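Local coordinates for cytolethal distending toxin protein B (Haemophilus ducreyi, PDB 1SR4), which probably acts as the DNase I-like, DNA-damaging catalytic subunit of a three-protein bacterial genotoxin, at residues B[21-24]-B[25-29]. Sequence-based numbering, arbitrary orientation.
Sequences SKWN and INVRQ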
ATOM      1  N   SER B  21      -5.489   3.576  10.931  1.00  9.36           N
ATOM      2  CA  SER B  21      -4.122   3.796  10.474  1.00  9.45           C
ATOM      3  C   SER B  21      -3.865   3.135   9.116  1.00 10.84           C
ATOM      4  O   SER B  21      -3.119   3.677   8.288  1.00 10.25           O
ATOM      5  CB  SER B  21      -3.110   3.317  11.530  1.00  9.27           C
ATOM      6  OG  SER B  21      -3.273   1.935  11.826  1.00 13.62           O
ATOM      7  N   LYS B  22      -4.514   1.999   8.867  1.00  9.01           N
ATOM      8  CA  LYS B  22      -4.334   1.289   7.598  1.00 10.28           C
ATOM      9  C   LYS B  22      -4.858   2.091   6.403  1.00  9.74           C
ATOM     10  O   LYS B  22      -4.250   2.095   5.329  1.00  9.47           O
ATOM     11  CB  LYS B  22      -5.014  -0.086   7.644  1.00  9.94           C
ATOM     12  CG  LYS B  22      -4.578  -0.964   8.839  1.00 10.25           C
ATOM     13  CD  LYS B  22      -4.933  -2.439   8.609  1.00  9.88           C
ATOM     14  CE  LYS B  22      -4.613  -3.301   9.826  1.00 11.22           C
ATOM     15  NZ  LYS B  22      -4.644  -4.764   9.446  1.00  9.51           N
ATOM     16  N   TRP B  23      -5.993   2.761   6.573  1.00  8.56           N
ATOM     17  CA  TRP B  23      -6.523   3.587   5.493  1.00  7.01           C
ATOM     18  C   TRP B  23      -5.564   4.759   5.256  1.00  7.40           C
ATOM     19  O   TRP B  23      -5.289   5.125   4.115  1.00  7.84           O
ATOM     20  CB  TRP B  23      -7.885   4.188   5.854  1.00  9.30           C
ATOM     21  CG  TRP B  23      -9.055   3.276   5.715  1.00  8.17           C
ATOM     22  CD1 TRP B  23      -9.577   2.461   6.679  1.00 10.21           C
ATOM     23  CD2 TRP B  23      -9.879   3.114   4.560  1.00 10.02           C
ATOM     24  NE1 TRP B  23     -10.678   1.804   6.197  1.00 11.09           N
ATOM     25  CE2 TRP B  23     -10.892   2.184   4.900  1.00 10.23           C
ATOM     26  CE3 TRP B  23      -9.869   3.671   3.270  1.00 10.42           C
ATOM     27  CZ2 TRP B  23     -11.885   1.794   3.999  1.00  7.64           C
ATOM     28  CZ3 TRP B  23     -10.863   3.283   2.371  1.00 10.66           C
ATOM     29  CH2 TRP B  23     -11.855   2.352   2.741  1.00 11.31           C
ATOM     30  N   ASN B  24      -5.049   5.341   6.333  1.00  9.26           N
ATOM     31  CA  ASN B  24      -4.173   6.498   6.189  1.00 10.10           C
ATOM     32  C   ASN B  24      -2.737   6.223   5.815  1.00 11.80           C
ATOM     33  O   ASN B  24      -2.046   7.120   5.336  1.00 10.85           O
ATOM     34  CB  ASN B  24      -4.265   7.371   7.428  1.00 10.78           C
ATOM     35  CG  ASN B  24      -5.603   8.070   7.514  1.00 14.72           C
ATOM     36  OD1 ASN B  24      -5.962   8.851   6.626  1.00 15.02           O
ATOM     37  ND2 ASN B  24      -6.366   7.770   8.554  1.00 16.46           N
ATOM     38  N   ILE B  25      -2.287   4.989   6.018  1.00  8.18           N
ATOM     39  CA  ILE B  25      -0.938   4.625   5.617  1.00  8.79           C
ATOM     40  C   ILE B  25      -1.001   4.023   4.205  1.00 11.54           C
ATOM     41  O   ILE B  25      -0.587   4.660   3.228  1.00 12.75           O
ATOM     42  CB  ILE B  25      -0.312   3.598   6.589  1.00  8.20           C
ATOM     43  CG1 ILE B  25      -0.105   4.261   7.957  1.00  9.26           C
ATOM     44  CG2 ILE B  25       1.028   3.045   6.020  1.00  8.39           C
ATOM     45  CD1 ILE B  25       0.340   3.299   9.047  1.00  8.49           C
ATOM     46  N   ASN B  26      -1.574   2.827   4.076  1.00 10.87           N
ATOM     47  CA  ASN B  26      -1.602   2.155   2.778  1.00  8.92           C
ATOM     48  C   ASN B  26      -2.648   2.572   1.732  1.00 10.94           C
ATOM     49  O   ASN B  26      -2.296   2.805   0.566  1.00  9.09           O
ATOM     50  CB  ASN B  26      -1.681   0.648   2.999  1.00 10.42           C
ATOM     51  CG  ASN B  26      -0.530   0.129   3.839  1.00 10.56           C
ATOM     52  OD1 ASN B  26      -0.732  -0.411   4.924  1.00  9.70           O
ATOM     53  ND2 ASN B  26       0.690   0.298   3.343  1.00  8.63           N
ATOM     54  N   VAL B  27      -3.923   2.649   2.107  1.00  9.15           N
ATOM     55  CA  VAL B  27      -4.917   3.043   1.113  1.00  9.27           C
ATOM     56  C   VAL B  27      -4.571   4.401   0.497  1.00  8.98           C
ATOM     57  O   VAL B  27      -4.686   4.565  -0.705  1.00  9.72           O
ATOM     58  CB  VAL B  27      -6.338   3.080   1.696  1.00  9.35           C
ATOM     59  CG1 VAL B  27      -7.328   3.604   0.645  1.00  6.35           C
ATOM     60  CG2 VAL B  27      -6.752   1.676   2.110  1.00  7.83           C
ATOM     61  N   ARG B  28      -4.126   5.365   1.303  1.00  9.07           N
ATOM     62  CA  ARG B  28      -3.758   6.665   0.752  1.00 11.13           C
ATOM     63  C   ARG B  28      -2.639   6.525  -0.281  1.00  9.93           C
ATOM     64  O   ARG B  28      -2.674   7.151  -1.329  1.00 10.01           O
ATOM     65  CB  ARG B  28      -3.310   7.623   1.861  1.00 14.12           C
ATOM     66  CG  ARG B  28      -4.377   7.892   2.918  1.00 19.74           C
ATOM     67  CD  ARG B  28      -3.869   8.848   3.999  1.00 22.61           C
ATOM     68  NE  ARG B  28      -3.801  10.190   3.473  1.00 26.85           N
ATOM     69  CZ  ARG B  28      -4.632  11.163   3.800  1.00 22.85           C
ATOM     70  NH1 ARG B  28      -5.599  10.961   4.677  1.00 26.43           N
ATOM     71  NH2 ARG B  28      -4.518  12.323   3.198  1.00 26.72           N
ATOM     72  N   GLN B  29      -1.643   5.701   0.005  1.00  7.75           N
ATOM     73  CA  GLN B  29      -0.552   5.525  -0.946  1.00  9.40           C
ATOM     74  C   GLN B  29      -0.989   4.822  -2.238  1.00 10.61           C
ATOM     75  O   GLN B  29      -0.456   5.108  -3.316  1.00 10.07           O
ATOM     76  CB  GLN B  29       0.620   4.777  -0.264  1.00 11.71           C
ATOM     77  CG  GLN B  29       1.349   5.660   0.769  1.00 11.32           C
ATOM     78  CD  GLN B  29       2.342   4.913   1.675  1.00 15.30           C
ATOM     79  OE1 GLN B  29       2.723   3.772   1.401  1.00 14.92           O
ATOM     80  NE2 GLN B  29       2.777   5.581   2.761  1.00 14.77           N
TER
HETATM   81  O   HOH W   1       0.415   7.666   3.557  1.00 15.86           O
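The amides of V27 and R28 in segment 25-29 donate to the carbonyls of K22 and W23 in segment 21-24, five residues back, which marks a pi-type widening of the helix. I25 N still reaches S21 O in the ordinary i to i+4 way at 2.8 Å, but K22 O receives two amides, a weak bond from N26 N and a long, nearly straight one from V27 N at 3.3 Å. R28 N then bonds to W23 O at 3.1 Å, continuing the same widening.

On one flank the side chains of N24 and R28 meet at their polar ends. The extended CB-CG-CD run takes R28 back to N24, and the bend at its third torsion (chi3 74°) then turns the guanidinium outward so that NH1 donates to N24 OD1 at 2.9 Å. The acceptor lies at the guanidinium edge, close to its plane, and the amide and guanidinium planes are turned 31° apart. N24 ND2 donates to E20 OE2, so both ends of the amide have partners and its rotation is fixed. The R28 side chain also packs on W71, on P99 of the neighbouring toxin protein C chain and on V205 of the subunit A chain.

W23 and V27 run side by side on another flank. V27 holds CG1 anti to its own nitrogen (chi1 176°), which sets this methyl 3.7 Å from CE3 of the W23 indole. A water links N24 O to Q29 NE2. K22 NZ bonds to the carbonyl oxygens of L12, Q13 and T249, N26 bonds through OD1 to T249 OG1 and through ND2 to Q247 O, and S21 OG bonds to D50 of toxin protein C.

The arrangement is a pi-type widening in the crossover helix of the beta-alpha-beta unit 7-11, 20-31 and 39-43, within a DNase I-like fold, where the helix lies between its own sheet and toxin protein C.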